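Local coordinates for extracellular solute-binding protein family 1 (Arthrobacter chlorophenolicus, PDB 4R2F) that probably captures sugars outside the cell for delivery to an ABC-type importer, and is seen here holding the disaccharide laminaribiose, at residues A[42-47]-A[330-335]; A[53-58]-A[337-342]; A[219-222]-A[226-229]; A[391-396]-A[426-431]. All coordinates share one frame; numbering follows the deposited sequence.

Contact 1: A[42-47]-A[330-335]. With BGC (beta-D-glucopyranose), chain B.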
loop_
_atom_site.group_PDB
_atom_site.type_symbol
_atom_site.label_atom_id
_atom_site.label_comp_id
_atom_site.label_asym_id
_atom_site.label_seq_id
_atom_site.Cartn_x
_atom_site.Cartn_y
_atom_site.Cartn_z
ATOM N N PHE A 42 10.142 -16.944 -8.616
ATOM C CA PHE A 42 9.548 -15.635 -8.429
ATOM C C PHE A 42 8.336 -15.774 -7.529
ATOM O O PHE A 42 7.399 -16.508 -7.839
ATOM C CB PHE A 42 9.142 -15.073 -9.769
ATOM C CG PHE A 42 8.474 -13.725 -9.705
ATOM C CD1 PHE A 42 9.074 -12.658 -9.056
ATOM C CD2 PHE A 42 7.275 -13.514 -10.356
ATOM C CE1 PHE A 42 8.456 -11.432 -9.022
ATOM C CE2 PHE A 42 6.660 -12.280 -10.348
ATOM C CZ PHE A 42 7.237 -11.241 -9.669
ATOM N N TRP A 43 8.363 -15.074 -6.399
ATOM C CA TRP A 43 7.217 -15.000 -5.510
ATOM C C TRP A 43 6.542 -13.647 -5.668
ATOM O O TRP A 43 7.203 -12.604 -5.650
ATOM C CB TRP A 43 7.662 -15.167 -4.056
ATOM C CG TRP A 43 8.086 -16.566 -3.664
ATOM C CD1 TRP A 43 8.297 -17.642 -4.486
ATOM C CD2 TRP A 43 8.364 -17.017 -2.337
ATOM N NE1 TRP A 43 8.692 -18.737 -3.742
ATOM C CE2 TRP A 43 8.736 -18.383 -2.424
ATOM C CE3 TRP A 43 8.327 -16.402 -1.077
ATOM C CZ2 TRP A 43 9.084 -19.145 -1.298
ATOM C CZ3 TRP A 43 8.659 -17.166 0.048
ATOM C CH2 TRP A 43 9.038 -18.526 -0.079
ATOM N N ASP A 44 5.216 -13.680 -5.725
ATOM C CA ASP A 44 4.386 -12.511 -6.000
ATOM C C ASP A 44 3.193 -12.491 -5.034
ATOM O O ASP A 44 2.790 -13.535 -4.525
ATOM C CB ASP A 44 3.869 -12.596 -7.441
ATOM C CG ASP A 44 3.380 -11.235 -7.999
ATOM O OD1 ASP A 44 3.827 -10.174 -7.504
ATOM O OD2 ASP A 44 2.596 -11.236 -8.974
ATOM N N MET A 45 2.618 -11.316 -4.798
ATOM C CA MET A 45 1.536 -11.175 -3.834
ATOM C C MET A 45 0.202 -11.146 -4.611
ATOM O O MET A 45 0.188 -10.958 -5.837
ATOM C CB MET A 45 1.705 -9.876 -3.028
ATOM C CG MET A 45 3.058 -9.682 -2.327
ATOM S SD MET A 45 3.689 -11.081 -1.386
ATOM C CE MET A 45 2.533 -11.061 -0.050
ATOM N N PRO A 46 -0.922 -11.251 -3.900
ATOM C CA PRO A 46 -2.191 -11.017 -4.550
ATOM C C PRO A 46 -2.417 -9.518 -4.555
ATOM O O PRO A 46 -3.004 -8.959 -3.625
ATOM C CB PRO A 46 -3.204 -11.771 -3.652
ATOM C CG PRO A 46 -2.370 -12.545 -2.670
ATOM C CD PRO A 46 -1.130 -11.714 -2.522
ATOM N N TRP A 47 -1.861 -8.864 -5.560
ATOM C CA TRP A 47 -1.926 -7.420 -5.704
ATOM C C TRP A 47 -3.299 -6.817 -5.996
ATOM O O TRP A 47 -3.601 -5.717 -5.568
ATOM C CB TRP A 47 -0.849 -6.919 -6.660
ATOM C CG TRP A 47 0.511 -7.020 -6.050
ATOM C CD1 TRP A 47 1.479 -7.924 -6.349
ATOM C CD2 TRP A 47 1.038 -6.205 -5.004
ATOM N NE1 TRP A 47 2.576 -7.717 -5.564
ATOM C CE2 TRP A 47 2.332 -6.661 -4.733
ATOM C CE3 TRP A 47 0.541 -5.124 -4.279
ATOM C CZ2 TRP A 47 3.134 -6.078 -3.769
ATOM C CZ3 TRP A 47 1.339 -4.548 -3.326
ATOM C CH2 TRP A 47 2.619 -5.024 -3.077
ATOM N N VAL A 330 14.802 -7.728 -15.608
ATOM C CA VAL A 330 14.764 -6.802 -16.745
ATOM C C VAL A 330 13.618 -7.183 -17.694
ATOM O O VAL A 330 12.849 -6.322 -18.184
ATOM C CB VAL A 330 16.130 -6.790 -17.461
ATOM C CG1 VAL A 330 16.100 -5.988 -18.742
ATOM C CG2 VAL A 330 17.192 -6.242 -16.523
ATOM N N TYR A 331 13.497 -8.474 -17.942
ATOM C CA TYR A 331 12.390 -8.998 -18.738
ATOM C C TYR A 331 11.045 -8.596 -18.128
ATOM O O TYR A 331 10.143 -8.096 -18.818
ATOM C CB TYR A 331 12.524 -10.533 -18.857
ATOM C CG TYR A 331 11.250 -11.225 -19.284
ATOM C CD1 TYR A 331 10.907 -11.363 -20.638
ATOM C CD2 TYR A 331 10.377 -11.723 -18.332
ATOM C CE1 TYR A 331 9.723 -11.996 -21.011
ATOM C CE2 TYR A 331 9.206 -12.356 -18.690
ATOM C CZ TYR A 331 8.873 -12.490 -20.023
ATOM O OH TYR A 331 7.692 -13.133 -20.308
ATOM N N TYR A 332 10.905 -8.801 -16.819
ATOM C CA TYR A 332 9.605 -8.583 -16.167
ATOM C C TYR A 332 9.249 -7.100 -16.201
ATOM O O TYR A 332 8.144 -6.745 -16.570
ATOM C CB TYR A 332 9.615 -9.122 -14.751
ATOM C CG TYR A 332 8.254 -9.325 -14.088
ATOM C CD1 TYR A 332 7.442 -10.407 -14.432
ATOM C CD2 TYR A 332 7.816 -8.475 -13.070
ATOM C CE1 TYR A 332 6.206 -10.608 -13.818
ATOM C CE2 TYR A 332 6.590 -8.666 -12.433
ATOM C CZ TYR A 332 5.777 -9.738 -12.810
ATOM O OH TYR A 332 4.573 -9.977 -12.192
ATOM N N LEU A 333 10.192 -6.231 -15.851
ATOM C CA LEU A 333 9.924 -4.778 -15.933
ATOM C C LEU A 333 9.478 -4.329 -17.327
ATOM O O LEU A 333 8.604 -3.468 -17.449
ATOM C CB LEU A 333 11.155 -3.983 -15.524
ATOM C CG LEU A 333 11.487 -4.053 -14.049
ATOM C CD1 LEU A 333 12.875 -3.499 -13.840
ATOM C CD2 LEU A 333 10.450 -3.274 -13.261
ATOM N N GLY A 334 10.047 -4.946 -18.359
ATOM C CA GLY A 334 9.708 -4.647 -19.741
ATOM C C GLY A 334 8.292 -5.027 -20.161
ATOM O O GLY A 334 7.797 -4.491 -21.127
ATOM N N LYS A 335 7.641 -5.940 -19.437
ATOM C CA LYS A 335 6.289 -6.396 -19.755
ATOM C C LYS A 335 5.180 -5.802 -18.850
ATOM O O LYS A 335 3.963 -5.984 -19.090
ATOM C CB LYS A 335 6.254 -7.940 -19.719
ATOM C CG LYS A 335 7.157 -8.608 -20.768
ATOM C CD LYS A 335 6.403 -9.197 -21.952
ATOM C CE LYS A 335 5.821 -10.569 -21.615
ATOM N NZ LYS A 335 4.609 -10.950 -22.404
HETATM C C2 BGC B . -2.753 -3.584 -1.217
HETATM C C3 BGC B . -1.760 -4.038 -0.137
HETATM C C4 BGC B . -2.539 -4.638 1.042
HETATM C C5 BGC B . -3.513 -5.736 0.541
HETATM C C6 BGC B . -4.277 -6.435 1.672
HETATM C C1 BGC B . -3.716 -4.734 -1.568
HETATM O O1 BGC B . -4.703 -4.306 -2.505
HETATM O O2 BGC B . -2.029 -3.133 -2.375
HETATM O O3 BGC B . -0.920 -2.906 0.212
HETATM O O4 BGC B . -1.699 -5.224 2.043
HETATM O O5 BGC B . -4.400 -5.132 -0.362
HETATM O O6 BGC B . -4.952 -5.464 2.474
HETATM O O HOH W 1 4.505 -8.464 -9.791
#
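Phe42 turns the edge of its ring onto one face of Tyr332. The pair is T-shaped, with ring centroids 4.8 Å apart and planes at 60°. The touching edge is CE2 and CZ, and Phe42 CE2 comes 3.6 Å from Tyr332 CZ. In both, CG is anti to the backbone N (chi1 178° in Phe42, -163° in Tyr332), which helps turn the rings to each other. The two rings span a gap of 10.5 Å between Phe42 CA and Tyr332 CA. The hydroxyl of Tyr332 passes on toward Asp44, where a water fills the step. That water donates to Asp44 OD1 at 2.9 Å and is hydrogen-bonded to Tyr332 OH at 2.8 Å. Further out, Asp44 OD2 is held by the hydroxyls of Tyr72 and Tyr52, and OD1 also bonds Thr98. So many polar partners would be expected to favour a charged carboxylate in this buried place. Thr98 OG1 in turn bonds Trp47 NE1. Trp47 belongs to the glycan pocket, and its CE3 lies 3.8 Å from O2 of the glucose of chain B. The Tyr332 hydroxyl is thus joined to this pocket tryptophan through the water, Asp44 and Thr98. Phe328, on the same helix as Tyr332, meets both rings. Strand 40-44 runs parallel to strands 70-74 and 96-97, and Tyr332 of helix 322-335 also packs on Tyr52, Ala56 and Ile59 of helix 50-61.

Contact 2: A[53-58]-A[337-342]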
loop_
_atom_site.group_PDB
_atom_site.type_symbol
_atom_site.label_atom_id
_atom_site.label_comp_id
_atom_site.label_asym_id
_atom_site.label_seq_id
_atom_site.Cartn_x
_atom_site.Cartn_y
_atom_site.Cartn_z
ATOM N N ASN A 53 -3.144 -12.147 -10.836
ATOM C CA ASN A 53 -2.145 -13.201 -10.658
ATOM C C ASN A 53 -2.051 -14.158 -11.833
ATOM O O ASN A 53 -0.975 -14.603 -12.134
ATOM C CB ASN A 53 -2.384 -13.962 -9.374
ATOM C CG ASN A 53 -2.054 -13.128 -8.159
ATOM O OD1 ASN A 53 -0.867 -12.848 -7.858
ATOM N ND2 ASN A 53 -3.095 -12.711 -7.453
ATOM N N ASP A 54 -3.173 -14.454 -12.486
ATOM C CA ASP A 54 -3.169 -15.204 -13.757
ATOM C C ASP A 54 -2.281 -14.549 -14.817
ATOM O O ASP A 54 -1.459 -15.209 -15.448
ATOM C CB ASP A 54 -4.583 -15.325 -14.346
ATOM C CG ASP A 54 -5.522 -16.168 -13.496
ATOM O OD1 ASP A 54 -5.050 -17.032 -12.739
ATOM O OD2 ASP A 54 -6.747 -15.973 -13.601
ATOM N N ALA A 55 -2.450 -13.244 -14.996
ATOM C CA ALA A 55 -1.670 -12.512 -15.975
ATOM C C ALA A 55 -0.201 -12.433 -15.608
ATOM O O ALA A 55 0.656 -12.534 -16.471
ATOM C CB ALA A 55 -2.235 -11.112 -16.159
ATOM N N ALA A 56 0.099 -12.236 -14.331
ATOM C CA ALA A 56 1.489 -12.080 -13.903
ATOM C C ALA A 56 2.188 -13.439 -14.000
ATOM O O ALA A 56 3.368 -13.516 -14.361
ATOM C CB ALA A 56 1.544 -11.538 -12.479
ATOM N N LYS A 57 1.458 -14.504 -13.679
ATOM C CA LYS A 57 1.952 -15.872 -13.893
ATOM C C LYS A 57 2.377 -16.088 -15.345
ATOM O O LYS A 57 3.480 -16.535 -15.594
ATOM C CB LYS A 57 0.865 -16.869 -13.536
ATOM C CG LYS A 57 1.266 -18.328 -13.655
ATOM C CD LYS A 57 0.138 -19.202 -13.122
ATOM C CE LYS A 57 0.069 -20.546 -13.822
ATOM N NZ LYS A 57 1.164 -21.407 -13.315
ATOM N N LYS A 58 1.512 -15.748 -16.297
ATOM C CA LYS A 58 1.841 -15.946 -17.723
ATOM C C LYS A 58 3.044 -15.120 -18.152
ATOM O O LYS A 58 3.907 -15.614 -18.875
ATOM C CB LYS A 58 0.648 -15.660 -18.636
ATOM C CG LYS A 58 -0.257 -16.873 -18.794
ATOM C CD LYS A 58 -1.591 -16.508 -19.418
ATOM C CE LYS A 58 -2.609 -17.627 -19.252
ATOM N NZ LYS A 58 -3.955 -17.057 -18.957
ATOM N N LYS A 337 3.841 -2.924 -18.577
ATOM C CA LYS A 337 2.797 -2.156 -19.264
ATOM C C LYS A 337 1.542 -2.982 -19.584
ATOM O O LYS A 337 0.433 -2.459 -19.545
ATOM C CB LYS A 337 3.347 -1.518 -20.545
ATOM C CG LYS A 337 3.893 -2.503 -21.565
ATOM C CD LYS A 337 4.517 -1.796 -22.759
ATOM C CE LYS A 337 4.947 -2.824 -23.789
ATOM N NZ LYS A 337 6.007 -2.281 -24.674
ATOM N N GLU A 338 1.701 -4.270 -19.867
ATOM C CA GLU A 338 0.532 -5.102 -20.209
ATOM C C GLU A 338 -0.479 -5.169 -19.082
ATOM O O GLU A 338 -1.672 -5.314 -19.335
ATOM C CB GLU A 338 0.959 -6.533 -20.566
ATOM C CG GLU A 338 1.752 -6.620 -21.868
ATOM C CD GLU A 338 2.520 -7.922 -22.033
ATOM O OE1 GLU A 338 2.222 -8.920 -21.327
ATOM O OE2 GLU A 338 3.431 -7.938 -22.889
ATOM N N LEU A 339 -0.009 -5.077 -17.834
ATOM C CA LEU A 339 -0.898 -5.195 -16.687
ATOM C C LEU A 339 -1.796 -3.975 -16.554
ATOM O O LEU A 339 -2.971 -4.097 -16.194
ATOM C CB LEU A 339 -0.097 -5.422 -15.404
ATOM C CG LEU A 339 0.735 -6.708 -15.375
ATOM C CD1 LEU A 339 1.729 -6.682 -14.216
ATOM C CD2 LEU A 339 -0.143 -7.957 -15.310
ATOM N N TRP A 340 -1.238 -2.800 -16.840
ATOM C CA TRP A 340 -2.036 -1.577 -16.870
ATOM C C TRP A 340 -2.872 -1.491 -18.139
ATOM O O TRP A 340 -3.958 -0.920 -18.107
ATOM C CB TRP A 340 -1.161 -0.332 -16.741
ATOM C CG TRP A 340 -0.835 -0.019 -15.325
ATOM C CD1 TRP A 340 -1.556 0.775 -14.471
ATOM C CD2 TRP A 340 0.274 -0.520 -14.572
ATOM N NE1 TRP A 340 -0.952 0.812 -13.239
ATOM C CE2 TRP A 340 0.179 0.041 -13.268
ATOM C CE3 TRP A 340 1.342 -1.376 -14.866
ATOM C CZ2 TRP A 340 1.106 -0.245 -12.262
ATOM C CZ3 TRP A 340 2.277 -1.648 -13.868
ATOM C CH2 TRP A 340 2.140 -1.101 -12.575
ATOM N N GLN A 341 -2.365 -2.043 -19.241
ATOM C CA GLN A 341 -3.131 -2.093 -20.504
ATOM C C GLN A 341 -4.414 -2.892 -20.326
ATOM O O GLN A 341 -5.468 -2.460 -20.763
ATOM C CB GLN A 341 -2.265 -2.639 -21.651
ATOM C CG GLN A 341 -2.788 -2.359 -23.070
ATOM C CD GLN A 341 -3.925 -3.289 -23.452
ATOM O OE1 GLN A 341 -3.912 -4.488 -23.152
ATOM N NE2 GLN A 341 -4.932 -2.732 -24.093
ATOM N N GLN A 342 -4.327 -4.021 -19.628
ATOM C CA GLN A 342 -5.498 -4.847 -19.311
ATOM C C GLN A 342 -6.262 -4.374 -18.077
ATOM O O GLN A 342 -7.260 -4.971 -17.708
ATOM C CB GLN A 342 -5.070 -6.316 -19.127
ATOM C CG GLN A 342 -4.538 -6.966 -20.409
ATOM C CD GLN A 342 -3.671 -8.193 -20.116
ATOM O OE1 GLN A 342 -4.140 -9.188 -19.569
ATOM N NE2 GLN A 342 -2.402 -8.113 -20.462
#
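Leu339 lays its CD2 methyl against CB of Ala55, 3.9 Å away. This is the central touch between helix 50-61 and the short helix 337-341. The CB of Ala55 points toward the other helix. Leu339 leaves its own backbone at a slant, and its end swings closer. Its CG is anti to the carbonyl carbon (chi1 -62°), which helps bring CD2 across. The same methyl lies 4.4 Å from Ala56 N, so it sits over the backbone between the two alanines. Small side chains at these positions let the helices come near: Ala55 CA and Leu339 CA are 7.4 Å apart. At the exposed side, Gln342 reaches back toward Ala55 with an almost extended chain (chi2 159°). Its OE1 lies 4.4 Å from Ala55 CB, a loose touch of an amide on a methyl. Other residues complete the apolar patch. Leu339 also packs on Tyr52 and Ile59 of helix 50-61, and Ala55 also meets Leu344 in the loop after the short helix. On another side of that helix, Trp340 packs on Ile354 and Met345, and its NE1 bonds Ala347 O. The meeting of the two helices is thus plain packing. It rests on methyl groups in van der Waals touch, and with no polar bond across it, the fit depends on shape and on the burial of Leu339.

Contact 3: A[219-222]-A[226-229]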
loop_
_atom_site.group_PDB
_atom_site.type_symbol
_atom_site.label_atom_id
_atom_site.label_comp_id
_atom_site.label_asym_id
_atom_site.label_seq_id
_atom_site.Cartn_x
_atom_site.Cartn_y
_atom_site.Cartn_z
ATOM N N GLY A 219 2.548 11.610 12.270
ATOM C CA GLY A 219 3.374 10.550 11.724
ATOM C C GLY A 219 4.081 9.776 12.788
ATOM O O GLY A 219 4.169 10.213 13.933
ATOM N N VAL A 220 4.578 8.604 12.426
ATOM C CA VAL A 220 5.274 7.771 13.388
ATOM C C VAL A 220 6.639 8.354 13.795
ATOM O O VAL A 220 7.119 8.091 14.905
ATOM C CB VAL A 220 5.452 6.341 12.841
ATOM C CG1 VAL A 220 6.335 5.521 13.760
ATOM C CG2 VAL A 220 4.090 5.675 12.620
ATOM N N PHE A 221 7.257 9.128 12.905
ATOM C CA PHE A 221 8.638 9.570 13.097
ATOM C C PHE A 221 8.784 11.086 13.082
ATOM O O PHE A 221 7.959 11.819 12.509
ATOM C CB PHE A 221 9.577 8.975 12.028
ATOM C CG PHE A 221 9.539 7.486 11.927
ATOM C CD1 PHE A 221 8.686 6.849 11.017
ATOM C CD2 PHE A 221 10.395 6.704 12.685
ATOM C CE1 PHE A 221 8.673 5.461 10.925
ATOM C CE2 PHE A 221 10.384 5.332 12.582
ATOM C CZ PHE A 221 9.524 4.704 11.699
ATOM N N THR A 222 9.861 11.562 13.725
ATOM C CA THR A 222 10.299 12.954 13.578
ATOM C C THR A 222 10.960 13.136 12.217
ATOM O O THR A 222 11.351 12.146 11.569
ATOM C CB THR A 222 11.372 13.333 14.630
ATOM O OG1 THR A 222 12.494 12.445 14.513
ATOM C CG2 THR A 222 10.815 13.272 16.040
ATOM N N GLU A 226 13.505 9.748 14.088
ATOM C CA GLU A 226 13.312 9.228 15.446
ATOM C C GLU A 226 11.833 8.981 15.692
ATOM O O GLU A 226 10.986 9.705 15.146
ATOM C CB GLU A 226 13.856 10.211 16.510
ATOM C CG GLU A 226 15.371 10.415 16.495
ATOM C CD GLU A 226 16.157 9.119 16.675
ATOM O OE1 GLU A 226 15.841 8.329 17.582
ATOM O OE2 GLU A 226 17.097 8.873 15.895
ATOM N N LEU A 227 11.531 7.997 16.534
ATOM C CA LEU A 227 10.149 7.722 16.932
ATOM C C LEU A 227 9.519 8.903 17.623
ATOM O O LEU A 227 10.120 9.529 18.485
ATOM C CB LEU A 227 10.073 6.494 17.830
ATOM C CG LEU A 227 10.250 5.143 17.142
ATOM C CD1 LEU A 227 10.382 4.026 18.163
ATOM C CD2 LEU A 227 9.083 4.849 16.194
ATOM N N ASP A 228 8.297 9.224 17.221
ATOM C CA ASP A 228 7.536 10.304 17.827
ATOM C C ASP A 228 6.033 9.927 17.896
ATOM O O ASP A 228 5.156 10.716 17.516
ATOM C CB ASP A 228 7.739 11.587 17.021
ATOM C CG ASP A 228 7.186 12.828 17.716
ATOM O OD1 ASP A 228 7.080 12.828 18.964
ATOM O OD2 ASP A 228 6.839 13.799 17.004
ATOM N N VAL A 229 5.755 8.738 18.411
ATOM C CA VAL A 229 4.404 8.160 18.355
ATOM C C VAL A 229 3.367 8.939 19.169
ATOM O O VAL A 229 2.235 9.136 18.729
ATOM C CB VAL A 229 4.446 6.697 18.791
ATOM C CG1 VAL A 229 3.035 6.098 18.815
ATOM C CG2 VAL A 229 5.342 5.933 17.836
#
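Val220 and Leu227 lie side by side and point the same way, with Val220 CG1 3.7 Å from Leu227 CD2. Phe221 crosses Leu227 at a slant, and its CE2 is 3.9 Å from the same CD2. Val220 CG1 also rests over one face of the Phe221 ring, toward the rim. One leucine methyl is thus shared by a valine and a ring. On the other flank, Thr222 crosses Asp228 at about a right angle, with Thr222 CG2 3.6 Å from Asp228 CB. The backbones meet as a tight hairpin-like turn with a single antiparallel bridge, Phe221 to Leu227. Asp228 N gives a nearly straight bond to Val220 O (2.8 Å). Thr222 N gives a short one to Glu226 O (2.6 Å), running close to the carbonyl axis. Phe221 CA adds a C-H contact to that oxygen. The Thr222 hydroxyl sits between its own N and carbonyl carbon (chi1 58°). There OG1 accepts a bent bond from Glu226 N at 2.9 Å and also bonds Asp224 OD1. With an alanine here, Glu226 N would probably lose its acceptor, Asp224 its hydroxyl, and Asp228 CB its methyl neighbour. The turn joins helix 204-215 to helix 232-246, whose Asn234 ND2 bonds Gly219 O and Val229 O. Phe221 packs on helix 389-396, while Leu227 and Val229 touch helix 414-428.

Contact 4: A[391-396]-A[426-431]. With BGC (beta-D-glucopyranose), chain C.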
loop_
_atom_site.group_PDB
_atom_site.type_symbol
_atom_site.label_atom_id
_atom_site.label_comp_id
_atom_site.label_asym_id
_atom_site.label_seq_id
_atom_site.Cartn_x
_atom_site.Cartn_y
_atom_site.Cartn_z
ATOM N N LEU A 391 11.274 0.541 8.734
ATOM C CA LEU A 391 9.959 0.635 8.102
ATOM C C LEU A 391 9.409 -0.746 7.828
ATOM O O LEU A 391 8.196 -0.958 7.916
ATOM C CB LEU A 391 10.011 1.452 6.834
ATOM C CG LEU A 391 10.398 2.907 7.037
ATOM C CD1 LEU A 391 10.395 3.626 5.692
ATOM C CD2 LEU A 391 9.450 3.588 7.993
ATOM N N ALA A 392 10.299 -1.686 7.533
ATOM C CA ALA A 392 9.907 -3.064 7.342
ATOM C C ALA A 392 9.247 -3.625 8.616
ATOM O O ALA A 392 8.207 -4.299 8.544
ATOM C CB ALA A 392 11.093 -3.909 6.940
ATOM N N ALA A 393 9.843 -3.349 9.771
ATOM C CA ALA A 393 9.313 -3.860 11.065
ATOM C C ALA A 393 8.008 -3.164 11.453
ATOM O O ALA A 393 7.050 -3.788 11.913
ATOM C CB ALA A 393 10.341 -3.692 12.158
ATOM N N LEU A 394 7.953 -1.865 11.198
ATOM C CA LEU A 394 6.732 -1.134 11.387
ATOM C C LEU A 394 5.601 -1.717 10.557
ATOM O O LEU A 394 4.553 -2.043 11.084
ATOM C CB LEU A 394 6.941 0.337 11.071
ATOM C CG LEU A 394 5.697 1.185 10.870
ATOM C CD1 LEU A 394 4.885 1.238 12.144
ATOM C CD2 LEU A 394 6.081 2.595 10.429
ATOM N N ASP A 395 5.836 -1.867 9.263
ATOM C CA ASP A 395 4.799 -2.265 8.310
ATOM C C ASP A 395 4.297 -3.702 8.508
ATOM O O ASP A 395 3.100 -3.948 8.478
ATOM C CB ASP A 395 5.362 -2.097 6.891
ATOM C CG ASP A 395 4.370 -2.450 5.800
ATOM O OD1 ASP A 395 3.229 -1.957 5.851
ATOM O OD2 ASP A 395 4.749 -3.185 4.869
ATOM N N GLY A 396 5.215 -4.637 8.712
ATOM C CA GLY A 396 4.880 -6.053 8.756
ATOM C C GLY A 396 4.671 -6.654 10.140
ATOM O O GLY A 396 4.293 -7.806 10.237
ATOM N N LYS A 426 9.349 -0.064 20.011
ATOM C CA LYS A 426 10.681 -0.041 20.643
ATOM C C LYS A 426 11.234 -1.425 20.870
ATOM O O LYS A 426 12.436 -1.611 20.783
ATOM C CB LYS A 426 10.696 0.802 21.921
ATOM C CG LYS A 426 10.661 2.276 21.574
ATOM C CD LYS A 426 10.351 3.204 22.726
ATOM C CE LYS A 426 10.171 4.605 22.170
ATOM N NZ LYS A 426 9.576 5.537 23.155
ATOM N N SER A 427 10.367 -2.411 21.084
ATOM C CA SER A 427 10.821 -3.762 21.252
ATOM C C SER A 427 11.449 -4.326 19.994
ATOM O O SER A 427 12.242 -5.252 20.090
ATOM C CB SER A 427 9.672 -4.654 21.670
ATOM O OG SER A 427 8.992 -4.056 22.743
ATOM N N VAL A 428 11.087 -3.810 18.811
ATOM C CA VAL A 428 11.510 -4.451 17.535
ATOM C C VAL A 428 12.366 -3.579 16.608
ATOM O O VAL A 428 13.261 -4.066 15.930
ATOM C CB VAL A 428 10.302 -5.021 16.727
ATOM C CG1 VAL A 428 9.640 -6.173 17.478
ATOM C CG2 VAL A 428 9.286 -3.936 16.419
ATOM N N LEU A 429 12.094 -2.285 16.589
ATOM C CA LEU A 429 12.921 -1.352 15.852
ATOM C C LEU A 429 14.301 -1.257 16.501
ATOM O O LEU A 429 14.443 -1.439 17.707
ATOM C CB LEU A 429 12.246 0.032 15.767
ATOM C CG LEU A 429 11.255 0.200 14.596
ATOM C CD1 LEU A 429 10.190 -0.889 14.572
ATOM C CD2 LEU A 429 10.608 1.579 14.598
ATOM N N LYS A 430 15.317 -1.020 15.681
ATOM C CA LYS A 430 16.679 -0.819 16.167
ATOM C C LYS A 430 16.835 0.669 16.328
ATOM O O LYS A 430 16.667 1.406 15.360
ATOM C CB LYS A 430 17.713 -1.345 15.172
ATOM C CG LYS A 430 17.941 -2.846 15.240
ATOM C CD LYS A 430 16.748 -3.626 14.704
ATOM C CE LYS A 430 17.162 -4.991 14.183
ATOM N NZ LYS A 430 18.164 -4.890 13.083
ATOM N N LYS A 431 17.148 1.116 17.540
ATOM C CA LYS A 431 17.194 2.558 17.813
ATOM C C LYS A 431 18.350 3.239 17.068
ATOM O O LYS A 431 19.204 2.603 16.430
ATOM C CB LYS A 431 17.198 2.894 19.329
ATOM C CG LYS A 431 17.774 1.866 20.307
ATOM C CD LYS A 431 19.276 1.674 20.146
ATOM C CE LYS A 431 19.922 1.179 21.435
ATOM N NZ LYS A 431 21.388 1.450 21.464
ATOM O OXT LYS A 431 18.419 4.466 17.052
HETATM C C2 BGC C . 1.327 -2.127 0.273
HETATM C C3 BGC C . 2.726 -2.608 0.662
HETATM C C4 BGC C . 2.763 -2.943 2.146
HETATM C C5 BGC C . 1.669 -3.948 2.483
HETATM C C6 BGC C . 1.586 -4.223 3.990
HETATM C C1 BGC C . 0.385 -3.272 0.599
HETATM O O2 BGC C . 1.265 -1.793 -1.109
HETATM O O3 BGC C . 3.698 -1.607 0.363
HETATM O O4 BGC C . 4.007 -3.551 2.470
HETATM O O5 BGC C . 0.399 -3.474 2.021
HETATM O O6 BGC C . 1.228 -3.044 4.745
#
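Ala393 meets Leu429 with no ring between them; the flat group of this helix, the Asp395 carboxylate, turns its two oxygens to the bound sugar. Each oxygen takes one hydroxyl of the glucose of chain C. O6 of that glucose donates to Asp395 OD1 at 2.5 Å, and its O4 donates to Asp395 OD2, also at 2.5 Å. This two-pronged grip is part of the glycan pocket of a solute-binding protein fold. The glucose is the non-reducing unit of laminaribiose, linked through its C1 to O3 of the other unit, which leaves O4 and O6 unlinked. Asp395 CG is anti to the backbone N (chi1 -179°), which sends the carboxylate out from the helix to the sugar. Phe80 and Phe380 pack beside it. Asp154, Asn311, His207 and the backbone N of Gly101 bind the sugar as well. With Asp395 cut back to an alanine, O4 and O6 would probably be left without these acceptors and this glucose held less firmly. A different side of helix 389-396 carries the contact with the end of helix 414-428 and the C-terminal tail. The CB of Ala393 points toward that tail, and Leu429 swings its end in to meet it. Val428 CG2 adds a looser touch, 4.4 Å from Ala393 CB. Beyond, Leu394 packs on Phe421 and Leu425 of helix 414-428. Lys430 N bonds Asn390 OD1, and Lys430 NZ forms a salt bridge with Glu109. At the centre, Leu429 CD1 lies 3.7 Å from Ala393 CB and 4.2 Å from Leu394 N.

How the contacts relate
From the N terminus, strand 40-44 opens contact 1 and helix 50-61 opens contact 2. Both close late, on helices 322-335 and 337-341, after about 280 residues. Their segments alternate along the chain, so the two long loops cross. They also touch, where Asp44 OD2 lies 3.7 Å from Ala56 CB. Contact 3 is a short local turn that falls within both long loops. Yet it sits across the chain's centre from them, about 33 Å from contact 1, centre to centre. Contact 4 follows in series and joins helix 389-396 to the C-terminal end. It packs on contact 3 through Phe221, Leu391 and Leu394. Contacts 1 and 4 each bring one residue to the bound glycan.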